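Local coordinates for motility protein B (Helicobacter pylori, PDB 3S06) that probably forms with MotA the stator of the flagellar motor, and might fasten the torque-generating machinery to the cell wall through this periplasmic OmpA-like domain, at residues Ile21-Ile26 against Glu138-Thr143; Leu29-Leu34 against Asn130-Asn135; Val65-Arg70 against Asn109-Ser114; Gly71-Thr76 against Tyr116-Pro121. All coordinates share one frame; numbering follows the deposited sequence. Where two conformers were deposited one is given.

Interaction 1: residues Ile21-Ile26 against Glu138-Thr143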
loop_
_atom_site.group_PDB
_atom_site.type_symbol
_atom_site.label_atom_id
_atom_site.label_comp_id
_atom_site.label_asym_id
_atom_site.label_seq_id
_atom_site.Cartn_x
_atom_site.Cartn_y
_atom_site.Cartn_z
ATOM N N ILE A 21 9.375 4.785 -1.253
ATOM C CA ILE A 21 8.561 3.956 -2.149
ATOM C C ILE A 21 7.220 3.735 -1.469
ATOM O O ILE A 21 7.028 4.138 -0.317
ATOM C CB ILE A 21 9.266 2.625 -2.534
ATOM C CG1 ILE A 21 9.583 1.787 -1.285
ATOM C CG2 ILE A 21 10.532 2.938 -3.339
ATOM C CD1 ILE A 21 10.136 0.354 -1.650
ATOM N N ASP A 22 6.282 3.140 -2.175
ATOM C CA ASP A 22 4.927 3.105 -1.641
ATOM C C ASP A 22 4.789 2.222 -0.411
ATOM O O ASP A 22 3.875 2.441 0.387
ATOM C CB ASP A 22 3.906 2.812 -2.739
ATOM C CG ASP A 22 3.921 3.898 -3.825
ATOM O OD1 ASP A 22 4.695 4.884 -3.676
ATOM O OD2 ASP A 22 3.149 3.783 -4.775
ATOM N N GLN A 23 5.726 1.285 -0.219
ATOM C CA GLN A 23 5.700 0.436 0.989
ATOM C C GLN A 23 6.659 0.846 2.122
ATOM O O GLN A 23 6.693 0.199 3.180
ATOM C CB GLN A 23 5.947 -1.022 0.621
ATOM C CG GLN A 23 7.357 -1.316 0.160
ATOM C CD GLN A 23 7.464 -2.759 -0.232
ATOM O OE1 GLN A 23 7.651 -3.631 0.619
ATOM N NE2 GLN A 23 7.338 -3.027 -1.538
ATOM N N GLY A 24 7.448 1.903 1.931
ATOM C CA GLY A 24 8.297 2.313 3.041
ATOM C C GLY A 24 9.284 3.387 2.690
ATOM O O GLY A 24 9.211 3.977 1.617
ATOM N N SER A 25 10.200 3.649 3.605
ATOM C CA SER A 25 11.206 4.699 3.389
ATOM C C SER A 25 12.595 4.082 3.388
ATOM O O SER A 25 12.852 3.130 4.116
ATOM C CB SER A 25 11.147 5.757 4.510
ATOM O OG SER A 25 9.896 6.429 4.555
ATOM N N ILE A 26 13.496 4.665 2.602
ATOM C CA ILE A 26 14.856 4.140 2.446
ATOM C C ILE A 26 15.868 5.246 2.721
ATOM O O ILE A 26 15.813 6.304 2.079
ATOM C CB ILE A 26 15.078 3.622 1.006
ATOM C CG1 ILE A 26 13.997 2.573 0.670
ATOM C CG2 ILE A 26 16.464 2.969 0.903
ATOM C CD1 ILE A 26 13.981 2.043 -0.766
ATOM N N GLU A 138 21.524 0.265 2.748
ATOM C CA GLU A 138 20.271 0.984 2.912
ATOM C C GLU A 138 19.649 0.681 4.244
ATOM O O GLU A 138 19.788 -0.435 4.757
ATOM C CB GLU A 138 19.269 0.506 1.848
ATOM C CG GLU A 138 19.598 0.985 0.474
ATOM C CD GLU A 138 18.578 0.565 -0.566
ATOM O OE1 GLU A 138 17.661 -0.250 -0.260
ATOM O OE2 GLU A 138 18.715 1.073 -1.694
ATOM N N ILE A 139 18.981 1.665 4.835
ATOM C CA ILE A 139 18.143 1.346 5.979
ATOM C C ILE A 139 16.716 1.520 5.491
ATOM O O ILE A 139 16.317 2.595 5.031
ATOM C CB ILE A 139 18.429 2.213 7.209
ATOM C CG1 ILE A 139 19.912 2.167 7.558
ATOM C CG2 ILE A 139 17.583 1.722 8.423
ATOM C CD1 ILE A 139 20.279 3.122 8.631
ATOM N N PHE A 140 15.964 0.436 5.579
ATOM C CA PHE A 140 14.607 0.381 5.008
ATOM C C PHE A 140 13.623 0.276 6.163
ATOM O O PHE A 140 13.769 -0.608 7.040
ATOM C CB PHE A 140 14.500 -0.822 4.070
ATOM C CG PHE A 140 13.112 -1.039 3.508
ATOM C CD1 PHE A 140 12.519 -0.075 2.705
ATOM C CD2 PHE A 140 12.407 -2.209 3.792
ATOM C CE1 PHE A 140 11.216 -0.286 2.175
ATOM C CE2 PHE A 140 11.124 -2.425 3.260
ATOM C CZ PHE A 140 10.533 -1.433 2.459
ATOM N N PHE A 141 12.658 1.197 6.174
ATOM C CA PHE A 141 11.664 1.293 7.232
ATOM C C PHE A 141 10.315 0.848 6.688
ATOM O O PHE A 141 9.824 1.408 5.713
ATOM C CB PHE A 141 11.548 2.731 7.726
ATOM C CG PHE A 141 12.837 3.286 8.274
ATOM C CD1 PHE A 141 13.063 3.286 9.648
ATOM C CD2 PHE A 141 13.805 3.821 7.428
ATOM C CE1 PHE A 141 14.258 3.806 10.170
ATOM C CE2 PHE A 141 14.994 4.338 7.931
ATOM C CZ PHE A 141 15.210 4.346 9.301
ATOM N N SER A 142 9.694 -0.131 7.337
ATOM C CA SER A 142 8.430 -0.692 6.830
ATOM C C SER A 142 7.565 -1.191 7.987
ATOM O O SER A 142 7.938 -1.045 9.140
ATOM C CB SER A 142 8.700 -1.848 5.860
ATOM O OG SER A 142 9.243 -2.953 6.576
ATOM N N THR A 143 6.371 -1.717 7.689
ATOM C CA THR A 143 5.595 -2.451 8.701
ATOM C C THR A 143 5.085 -3.763 8.080
ATOM O O THR A 143 5.228 -3.963 6.884
ATOM C CB THR A 143 4.398 -1.636 9.272
ATOM O OG1 THR A 143 3.386 -1.505 8.267
ATOM C CG2 THR A 143 4.820 -0.235 9.759
HETATM O O HOH W 1 5.526 -1.794 4.581
#
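Ser25 and Phe141 make a hydrogen-bonded antiparallel pair and show how a pair of backbone bonds sets the register of two strands. Ser25 N donates to Phe141 O at 3.1 Å; the return bond, Phe141 N to Ser25 O, measures 2.8 Å and is nearly straight at 170°. A CA-H...O contact continues the ladder past the pair, with Ile26 CA 3.3 Å from Ile139 O. At the other end a water takes over, donating to Gln23 O at 2.7 Å and accepting from Thr143 N, just where the type I turn of Ile21 to Gly24 bends the chain.

Apolar contacts gather round the Phe140 ring. Its CG stands anti to the backbone N (chi1 176°), which carries the ring toward this turn. Ile26 CG1 meets ring atom CD1 at 3.7 Å and Gln23 CG meets CZ at 3.9 Å, both at the ring edge. Ile26 CG2 rests 3.5 Å from Glu138 CD, in a carboxylate paired with Arg136, Lys28 and Arg70.

In the sheet, strand 137-142 runs between strands 24-29 and 66-74, Phe140 bonding through its backbone to Asn68, while Phe141 packs on Leu27 and Ile67.

Interaction 2: residues Leu29-Leu34 against Asn130-Asn135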
loop_
_atom_site.group_PDB
_atom_site.type_symbol
_atom_site.label_atom_id
_atom_site.label_comp_id
_atom_site.label_asym_id
_atom_site.label_seq_id
_atom_site.Cartn_x
_atom_site.Cartn_y
_atom_site.Cartn_z
ATOM N N LEU A 29 22.841 4.916 2.168
ATOM C CA LEU A 29 24.136 5.289 2.729
ATOM C C LEU A 29 25.253 4.752 1.841
ATOM O O LEU A 29 25.601 3.571 1.934
ATOM C CB LEU A 29 24.300 4.743 4.163
ATOM C CG LEU A 29 23.098 5.000 5.083
ATOM C CD1 LEU A 29 23.275 4.246 6.389
ATOM C CD2 LEU A 29 22.893 6.492 5.296
ATOM N N PRO A 30 25.828 5.612 0.971
ATOM C CA PRO A 30 26.947 5.143 0.130
ATOM C C PRO A 30 28.084 4.578 0.970
ATOM O O PRO A 30 28.259 4.976 2.133
ATOM C CB PRO A 30 27.385 6.416 -0.622
ATOM C CG PRO A 30 26.138 7.287 -0.620
ATOM C CD PRO A 30 25.562 7.047 0.770
ATOM N N SER A 31 28.841 3.646 0.380
ATOM C CA SER A 31 29.901 2.931 1.099
ATOM C C SER A 31 30.770 3.853 1.965
ATOM O O SER A 31 31.055 3.551 3.131
ATOM C CB SER A 31 30.801 2.195 0.110
ATOM O OG SER A 31 31.779 1.449 0.816
ATOM N N ASN A 32 31.209 4.962 1.378
ATOM C CA ASN A 32 32.172 5.851 2.030
ATOM C C ASN A 32 31.658 6.532 3.311
ATOM O O ASN A 32 32.462 7.052 4.106
ATOM C CB ASN A 32 32.718 6.892 1.031
ATOM C CG ASN A 32 31.627 7.712 0.383
ATOM O OD1 ASN A 32 30.811 7.189 -0.365
ATOM N ND2 ASN A 32 31.601 9.014 0.673
ATOM N N LEU A 33 30.345 6.551 3.522
ATOM C CA LEU A 33 29.797 7.142 4.750
ATOM C C LEU A 33 29.803 6.159 5.934
ATOM O O LEU A 33 29.422 6.519 7.063
ATOM C CB LEU A 33 28.377 7.676 4.523
ATOM C CG LEU A 33 28.184 8.681 3.386
ATOM C CD1 LEU A 33 26.827 9.343 3.532
ATOM C CD2 LEU A 33 29.286 9.733 3.361
ATOM N N LEU A 34 30.244 4.928 5.677
ATOM C CA LEU A 34 30.180 3.858 6.680
ATOM C C LEU A 34 31.486 3.074 6.832
ATOM O O LEU A 34 31.921 2.807 7.956
ATOM C CB LEU A 34 29.063 2.860 6.307
ATOM C CG LEU A 34 27.624 3.378 6.357
ATOM C CD1 LEU A 34 26.675 2.338 5.730
ATOM C CD2 LEU A 34 27.215 3.707 7.805
ATOM N N ASN A 130 28.750 7.005 -8.123
ATOM C CA ASN A 130 27.947 5.853 -8.536
ATOM C C ASN A 130 28.533 4.505 -8.047
ATOM O O ASN A 130 27.771 3.616 -7.662
ATOM C CB ASN A 130 27.626 5.887 -10.049
ATOM C CG ASN A 130 26.392 6.780 -10.388
ATOM O OD1 ASN A 130 25.495 6.989 -9.557
ATOM N ND2 ASN A 130 26.351 7.285 -11.614
ATOM N N ARG A 131 29.864 4.363 -8.016
ATOM C CA ARG A 131 30.493 3.163 -7.438
ATOM C C ARG A 131 30.170 3.034 -5.955
ATOM O O ARG A 131 29.870 1.948 -5.457
ATOM C CB ARG A 131 32.014 3.188 -7.607
ATOM C CG ARG A 131 32.504 3.065 -9.033
ATOM C CD ARG A 131 32.091 1.733 -9.685
ATOM N NE ARG A 131 32.940 1.463 -10.844
ATOM C CZ ARG A 131 34.128 0.854 -10.797
ATOM N NH1 ARG A 131 34.637 0.418 -9.650
ATOM N NH2 ARG A 131 34.818 0.678 -11.910
ATOM N N MET A 132 30.239 4.158 -5.244
ATOM C CA MET A 132 29.922 4.131 -3.804
ATOM C C MET A 132 28.446 3.829 -3.544
ATOM O O MET A 132 28.105 3.077 -2.598
ATOM C CB MET A 132 30.334 5.436 -3.127
ATOM C CG MET A 132 31.855 5.696 -3.124
ATOM S SD MET A 132 32.758 4.491 -2.165
ATOM C CE MET A 132 33.129 3.239 -3.377
ATOM N N LYS A 133 27.575 4.390 -4.381
ATOM C CA LYS A 133 26.141 4.033 -4.316
ATOM C C LYS A 133 25.874 2.556 -4.620
ATOM O O LYS A 133 25.027 1.917 -3.973
ATOM C CB LYS A 133 25.330 4.908 -5.281
ATOM C CG LYS A 133 23.800 4.731 -5.193
ATOM C CD LYS A 133 23.100 5.630 -6.237
ATOM C CE LYS A 133 21.599 5.791 -5.959
ATOM N NZ LYS A 133 20.967 6.762 -6.937
ATOM N N ASN A 134 26.581 2.009 -5.610
ATOM C CA ASN A 134 26.440 0.584 -5.941
ATOM C C ASN A 134 26.898 -0.359 -4.824
ATOM O O ASN A 134 26.482 -1.520 -4.791
ATOM C CB ASN A 134 27.189 0.267 -7.260
ATOM C CG ASN A 134 26.533 0.947 -8.488
ATOM O OD1 ASN A 134 27.107 0.976 -9.573
ATOM N ND2 ASN A 134 25.337 1.495 -8.300
ATOM N N ASN A 135 27.721 0.154 -3.894
ATOM C CA ASN A 135 28.148 -0.586 -2.714
ATOM C C ASN A 135 27.553 -0.023 -1.408
ATOM O O ASN A 135 28.156 -0.115 -0.323
ATOM C CB ASN A 135 29.685 -0.619 -2.682
ATOM C CG ASN A 135 30.233 -1.474 -3.804
ATOM O OD1 ASN A 135 30.207 -2.703 -3.712
ATOM N ND2 ASN A 135 30.656 -0.839 -4.907
#
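Met132 carries this contact by folding its side chain back over the short 3-10 turn of Ser31 to Leu33, an example of how a bent methionine can fit against a short turn. The bend at chi2 (-65°) puts SD 3.8 Å from Ser31 CB; a second at chi3 (90°) turns the terminal methyl. Asn32 comes against the base of the same side chain: its CG lies between the backbone N and the carbonyl carbon (chi1 57°), which brings OD1 to 3.3 Å from both CB and CG of Met132. Pro30 adds an apolar touch, its CB lying 4.0 Å from Met132 CB.

A single backbone hydrogen bond ties the segments. Ser31 N reaches Met132 O at 3.1 Å; the bond is almost straight at the hydrogen, although the donor stands above the carbonyl plane and so is not on a lone pair. Asn135, just past the helix, sends ND2 back to Arg131 O at 2.9 Å. Its own carbonyl O sits 3.5 Å from Ser31 CB.

Arg93 NH2, from helix 86-103, bonds both Ser31 OG and Asn135 O and so joins the two segments a second time. Asn135 OD1 accepts from Asp74 N of strand 66-74, and Leu29 turns away to pack on helix 48-57 and on Ile139. The contact thus links the chain after strand 24-29 to the C-terminal end of helix 128-134.

Interaction 3: residues Val65-Arg70 against Asn109-Ser114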
loop_
_atom_site.group_PDB
_atom_site.type_symbol
_atom_site.label_atom_id
_atom_site.label_comp_id
_atom_site.label_asym_id
_atom_site.label_seq_id
_atom_site.Cartn_x
_atom_site.Cartn_y
_atom_site.Cartn_z
ATOM N N VAL A 65 7.394 -0.156 13.804
ATOM C CA VAL A 65 8.219 0.045 12.616
ATOM C C VAL A 65 9.308 -1.028 12.609
ATOM O O VAL A 65 9.917 -1.320 13.644
ATOM C CB VAL A 65 8.824 1.467 12.530
ATOM C CG1 VAL A 65 9.632 1.626 11.243
ATOM C CG2 VAL A 65 7.706 2.519 12.588
ATOM N N HIS A 66 9.497 -1.643 11.447
ATOM C CA HIS A 66 10.532 -2.639 11.243
ATOM C C HIS A 66 11.666 -1.980 10.494
ATOM O O HIS A 66 11.434 -1.237 9.547
ATOM C CB HIS A 66 9.967 -3.824 10.441
ATOM C CG HIS A 66 8.884 -4.553 11.173
ATOM N ND1 HIS A 66 8.050 -5.468 10.566
ATOM C CD2 HIS A 66 8.503 -4.498 12.474
ATOM C CE1 HIS A 66 7.197 -5.939 11.459
ATOM N NE2 HIS A 66 7.447 -5.366 12.624
ATOM N N ILE A 67 12.886 -2.224 10.968
ATOM C CA ILE A 67 14.089 -1.624 10.395
ATOM C C ILE A 67 14.948 -2.726 9.768
ATOM O O ILE A 67 15.420 -3.639 10.471
ATOM C CB ILE A 67 14.882 -0.903 11.524
ATOM C CG1 ILE A 67 13.970 0.159 12.163
ATOM C CG2 ILE A 67 16.147 -0.222 10.952
ATOM C CD1 ILE A 67 14.445 0.620 13.573
ATOM N N ASN A 68 15.158 -2.648 8.451
ATOM C CA ASN A 68 15.897 -3.690 7.759
ATOM C C ASN A 68 17.127 -3.062 7.126
ATOM O O ASN A 68 17.004 -2.146 6.306
ATOM C CB ASN A 68 15.004 -4.341 6.686
ATOM C CG ASN A 68 15.725 -5.432 5.896
ATOM O OD1 ASN A 68 15.895 -5.294 4.677
ATOM N ND2 ASN A 68 16.110 -6.527 6.559
ATOM N N VAL A 69 18.304 -3.551 7.522
ATOM C CA VAL A 69 19.562 -3.027 7.021
ATOM C C VAL A 69 20.008 -3.850 5.801
ATOM O O VAL A 69 20.308 -5.032 5.932
ATOM C CB VAL A 69 20.647 -3.047 8.128
ATOM C CG1 VAL A 69 21.910 -2.380 7.608
ATOM C CG2 VAL A 69 20.142 -2.353 9.444
ATOM N N ARG A 70 20.073 -3.198 4.631
ATOM C CA ARG A 70 20.288 -3.890 3.347
ATOM C C ARG A 70 21.641 -3.600 2.707
ATOM O O ARG A 70 21.997 -2.440 2.526
ATOM C CB ARG A 70 19.218 -3.430 2.349
ATOM C CG ARG A 70 17.763 -3.578 2.831
ATOM C CD ARG A 70 16.896 -2.837 1.800
ATOM N NE ARG A 70 15.540 -3.306 1.723
ATOM C CZ ARG A 70 14.693 -2.875 0.793
ATOM N NH1 ARG A 70 15.058 -1.952 -0.097
ATOM N NH2 ARG A 70 13.483 -3.353 0.763
ATOM N N ASN A 109 14.905 -5.915 18.844
ATOM C CA ASN A 109 13.627 -6.529 18.442
ATOM C C ASN A 109 13.000 -5.966 17.167
ATOM O O ASN A 109 12.036 -6.540 16.663
ATOM C CB ASN A 109 12.573 -6.439 19.553
ATOM C CG ASN A 109 13.014 -7.078 20.849
ATOM O OD1 ASN A 109 13.762 -8.062 20.870
ATOM N ND2 ASN A 109 12.533 -6.522 21.957
ATOM N N GLN A 110 13.491 -4.816 16.700
ATOM C CA GLN A 110 12.991 -4.179 15.480
ATOM C C GLN A 110 13.966 -4.325 14.299
ATOM O O GLN A 110 13.706 -3.776 13.231
ATOM C CB GLN A 110 12.772 -2.667 15.727
ATOM C CG GLN A 110 11.527 -2.311 16.561
ATOM C CD GLN A 110 11.551 -0.849 17.013
ATOM O OE1 GLN A 110 12.082 -0.529 18.084
ATOM N NE2 GLN A 110 10.976 0.042 16.203
ATOM N N LEU A 111 15.094 -5.000 14.502
ATOM C CA LEU A 111 16.168 -5.016 13.510
ATOM C C LEU A 111 16.350 -6.349 12.793
ATOM O O LEU A 111 16.306 -7.426 13.415
ATOM C CB LEU A 111 17.515 -4.630 14.176
ATOM C CG LEU A 111 17.664 -3.115 14.431
ATOM C CD1 LEU A 111 18.807 -2.837 15.400
ATOM C CD2 LEU A 111 17.914 -2.383 13.096
ATOM N N SER A 112 16.662 -6.242 11.505
ATOM C CA SER A 112 17.013 -7.364 10.656
ATOM C C SER A 112 18.021 -6.870 9.634
ATOM O O SER A 112 18.259 -5.633 9.509
ATOM C CB SER A 112 15.760 -7.915 9.947
ATOM O OG SER A 112 15.139 -6.904 9.149
ATOM N N PHE A 113 18.616 -7.798 8.887
ATOM C CA PHE A 113 19.522 -7.410 7.806
ATOM C C PHE A 113 19.312 -8.242 6.557
ATOM O O PHE A 113 18.745 -9.347 6.617
ATOM C CB PHE A 113 20.998 -7.410 8.241
ATOM C CG PHE A 113 21.572 -8.788 8.508
ATOM C CD1 PHE A 113 22.334 -9.444 7.524
ATOM C CD2 PHE A 113 21.376 -9.407 9.734
ATOM C CE1 PHE A 113 22.894 -10.725 7.784
ATOM C CE2 PHE A 113 21.923 -10.681 9.993
ATOM C CZ PHE A 113 22.692 -11.319 9.011
ATOM N N SER A 114 19.723 -7.685 5.419
ATOM C CA SER A 114 19.537 -8.347 4.135
ATOM C C SER A 114 20.772 -8.205 3.256
ATOM O O SER A 114 21.655 -7.381 3.517
ATOM C CB SER A 114 18.323 -7.773 3.376
ATOM O OG SER A 114 17.142 -7.786 4.160
HETATM O O HOH W 2 13.320 -5.711 10.938
#
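Gln110 enters the contact through its side-chain NH2 and its backbone carbonyl and illustrates how one residue can start a parallel ladder. Its side chain, extended beyond CG, carries NE2 to Val65 O at 3.1 Å, and that acceptor lies in the plane of the Gln110 amide. Its backbone O accepts a hydrogen bond from Ile67 N at 2.9 Å, the donor nitrogen lying nearly in line with the carbonyl bond.

Ile67 continues the ladder: its carbonyl O receives Ser112 N at 3.1 Å and also a water that touches Ser112 OG. On the apolar face its CG2, anti to the backbone N, lies 3.5 Å from Leu111 CD2. Val69 CG2 reaches the same methyl more loosely, and Met98 of helix 86-103 packs on both Val69 and Leu111.

Ser114 closes the register through its backbone, Ser114 N donating to Val69 O at 2.8 Å. Its hydroxyl turns to the polar face, where it bonds Ser114 OG of the second subunit. Beside it the Asn68 amide, with CG anti to the backbone N (chi1 179°), sends ND2 to Ser112 OG at 2.8 Å, a bond that lies in the amide plane.

Phe113 and Ser114 also pair antiparallel with a strand of the second subunit, extending the sheet across the interface. Parallel strands 66-74 and 111-120, joined through helix 86-103, form the beta-alpha-beta unit of an OmpA-like domain.

Interaction 4: residues Gly71-Thr76 against Tyr116-Pro121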
loop_
_atom_site.group_PDB
_atom_site.type_symbol
_atom_site.label_atom_id
_atom_site.label_comp_id
_atom_site.label_asym_id
_atom_site.label_seq_id
_atom_site.Cartn_x
_atom_site.Cartn_y
_atom_site.Cartn_z
ATOM N N GLY A 71 22.359 -4.650 2.328
ATOM C CA GLY A 71 23.697 -4.519 1.731
ATOM C C GLY A 71 23.666 -4.824 0.250
ATOM O O GLY A 71 22.964 -5.755 -0.176
ATOM N N PHE A 72 24.416 -4.032 -0.534
ATOM C CA PHE A 72 24.522 -4.176 -1.980
ATOM C C PHE A 72 25.992 -4.152 -2.364
ATOM O O PHE A 72 26.801 -3.502 -1.688
ATOM C CB PHE A 72 23.842 -2.987 -2.701
ATOM C CG PHE A 72 22.360 -2.911 -2.489
ATOM C CD1 PHE A 72 21.491 -3.361 -3.471
ATOM C CD2 PHE A 72 21.832 -2.347 -1.310
ATOM C CE1 PHE A 72 20.096 -3.292 -3.289
ATOM C CE2 PHE A 72 20.441 -2.286 -1.096
ATOM C CZ PHE A 72 19.572 -2.757 -2.089
ATOM N N THR A 73 26.337 -4.846 -3.452
ATOM C CA THR A 73 27.653 -4.647 -4.076
ATOM C C THR A 73 27.499 -4.433 -5.587
ATOM O O THR A 73 26.394 -4.562 -6.146
ATOM C CB THR A 73 28.638 -5.826 -3.812
ATOM O OG1 THR A 73 28.409 -6.880 -4.754
ATOM C CG2 THR A 73 28.486 -6.389 -2.397
ATOM N N ASP A 74 28.588 -4.052 -6.240
ATOM C CA ASP A 74 28.668 -4.223 -7.694
ATOM C C ASP A 74 29.539 -5.431 -7.998
ATOM O O ASP A 74 29.808 -6.241 -7.098
ATOM C CB ASP A 74 29.165 -2.950 -8.397
ATOM C CG ASP A 74 30.521 -2.468 -7.902
ATOM O OD1 ASP A 74 31.254 -3.183 -7.176
ATOM O OD2 ASP A 74 30.878 -1.336 -8.286
ATOM N N ASP A 75 30.007 -5.557 -9.251
ATOM C CA ASP A 75 30.786 -6.691 -9.723
ATOM C C ASP A 75 32.292 -6.586 -9.446
ATOM O O ASP A 75 33.087 -7.234 -10.154
ATOM C CB ASP A 75 30.590 -6.855 -11.247
ATOM C CG ASP A 75 29.237 -7.448 -11.614
ATOM O OD1 ASP A 75 28.542 -7.981 -10.724
ATOM O OD2 ASP A 75 28.877 -7.401 -12.810
ATOM N N THR A 76 32.696 -5.741 -8.503
ATOM C CA THR A 76 34.129 -5.657 -8.116
ATOM C C THR A 76 34.542 -7.045 -7.605
ATOM O O THR A 76 33.827 -7.612 -6.781
ATOM C CB THR A 76 34.321 -4.611 -7.002
ATOM O OG1 THR A 76 33.893 -3.329 -7.476
ATOM C CG2 THR A 76 35.790 -4.518 -6.547
ATOM N N TYR A 116 21.662 -8.235 -1.099
ATOM C CA TYR A 116 21.206 -8.267 -2.500
ATOM C C TYR A 116 22.319 -8.738 -3.435
ATOM O O TYR A 116 22.104 -8.891 -4.654
ATOM C CB TYR A 116 20.743 -6.869 -2.920
ATOM C CG TYR A 116 19.394 -6.508 -2.337
ATOM C CD1 TYR A 116 18.259 -6.471 -3.146
ATOM C CD2 TYR A 116 19.247 -6.247 -0.963
ATOM C CE1 TYR A 116 17.009 -6.148 -2.620
ATOM C CE2 TYR A 116 17.991 -5.958 -0.412
ATOM C CZ TYR A 116 16.879 -5.907 -1.259
ATOM O OH TYR A 116 15.643 -5.617 -0.726
ATOM N N GLY A 117 23.494 -8.983 -2.851
ATOM C CA GLY A 117 24.693 -9.398 -3.594
ATOM C C GLY A 117 25.016 -8.316 -4.604
ATOM O O GLY A 117 24.722 -7.133 -4.362
ATOM N N SER A 118 25.622 -8.706 -5.725
ATOM C CA SER A 118 25.854 -7.720 -6.772
ATOM C C SER A 118 24.557 -7.429 -7.504
ATOM O O SER A 118 23.812 -8.333 -7.904
ATOM C CB SER A 118 26.940 -8.121 -7.752
ATOM O OG SER A 118 27.126 -7.083 -8.706
ATOM N N THR A 119 24.287 -6.148 -7.661
ATOM C CA THR A 119 23.125 -5.718 -8.439
ATOM C C THR A 119 23.476 -4.781 -9.585
ATOM O O THR A 119 22.581 -4.327 -10.292
ATOM C CB THR A 119 22.056 -5.022 -7.569
ATOM O OG1 THR A 119 22.587 -3.798 -7.029
ATOM C CG2 THR A 119 21.612 -5.945 -6.432
ATOM N N ASN A 120 24.752 -4.436 -9.724
ATOM C CA ASN A 120 25.194 -3.557 -10.830
ATOM C C ASN A 120 26.528 -3.969 -11.408
ATOM O O ASN A 120 27.405 -4.418 -10.678
ATOM C CB ASN A 120 25.305 -2.106 -10.343
ATOM C CG ASN A 120 23.999 -1.362 -10.433
ATOM O OD1 ASN A 120 23.481 -0.875 -9.426
ATOM N ND2 ASN A 120 23.464 -1.246 -11.651
ATOM N N PRO A 121 26.696 -3.805 -12.734
ATOM C CA PRO A 121 27.973 -4.132 -13.339
ATOM C C PRO A 121 28.941 -2.969 -13.157
ATOM O O PRO A 121 28.528 -1.913 -12.729
ATOM C CB PRO A 121 27.620 -4.295 -14.814
ATOM C CG PRO A 121 26.445 -3.377 -15.021
ATOM C CD PRO A 121 25.687 -3.395 -13.731
#
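Atom OD1 of Asp74, a residue whose CB lies 3.2 Å from Asn120 O across the contact, is gripped twice by Thr76. Thr76 OG1 donates to it at 2.7 Å and Thr76 N at 3.2 Å, both from the same face of the carboxylate; the second bond makes an Asx turn. Arg131 packs on the same aspartate.

Three backbone bonds hold the strands. Tyr116 N gives to Gly71 O at 2.9 Å, Thr73 N to Gly117 O at the same length, and Thr119 N to Thr73 O at 3.0 Å. Between the first and last of these, one strand advances two residues and the other three. The extra residue falls in the part of the chain containing Gly117, where phi is positive (59°). These are the outgoing ends of the two parallel strands of the beta-alpha-beta unit, with helix 86-103 packing on Thr73 through His86 and Ala90.

Nearer Gly71 the Phe72 and Tyr116 side chains run the same way and their rings overlap face to face in an offset stack, with centroids 4.4 Å apart and planes at 18°. Phe72 CE1 comes to 3.4 Å from Tyr116 CG, while Thr119 OG1 meets the Phe72 ring at its edge. Arg136 makes a cation-pi contact with Phe72, and the Tyr116 ring meets that of His66 of the second subunit.

In the fold
Interactions 1 and 3 are buried and join neighbouring pairs in one mixed sheet: strand 137-142 bonds to 24-29 in the first, and strand 66-74 to 111-120 in the other. The pairing of strands 137-142 and 66-74 connects the two contacts. Interaction 4 continues the two strands of interaction 3 toward a partly exposed end, where the ladder slips by a residue and is joined by an Asx turn and an aromatic stack. Interaction 2, also buried, lies off the sheet: one backbone bond and a folded methionine join a loop to a helix end. Interactions 2 and 4 touch through Asn135 and Asp74, whereas interactions 2 and 3 do not touch.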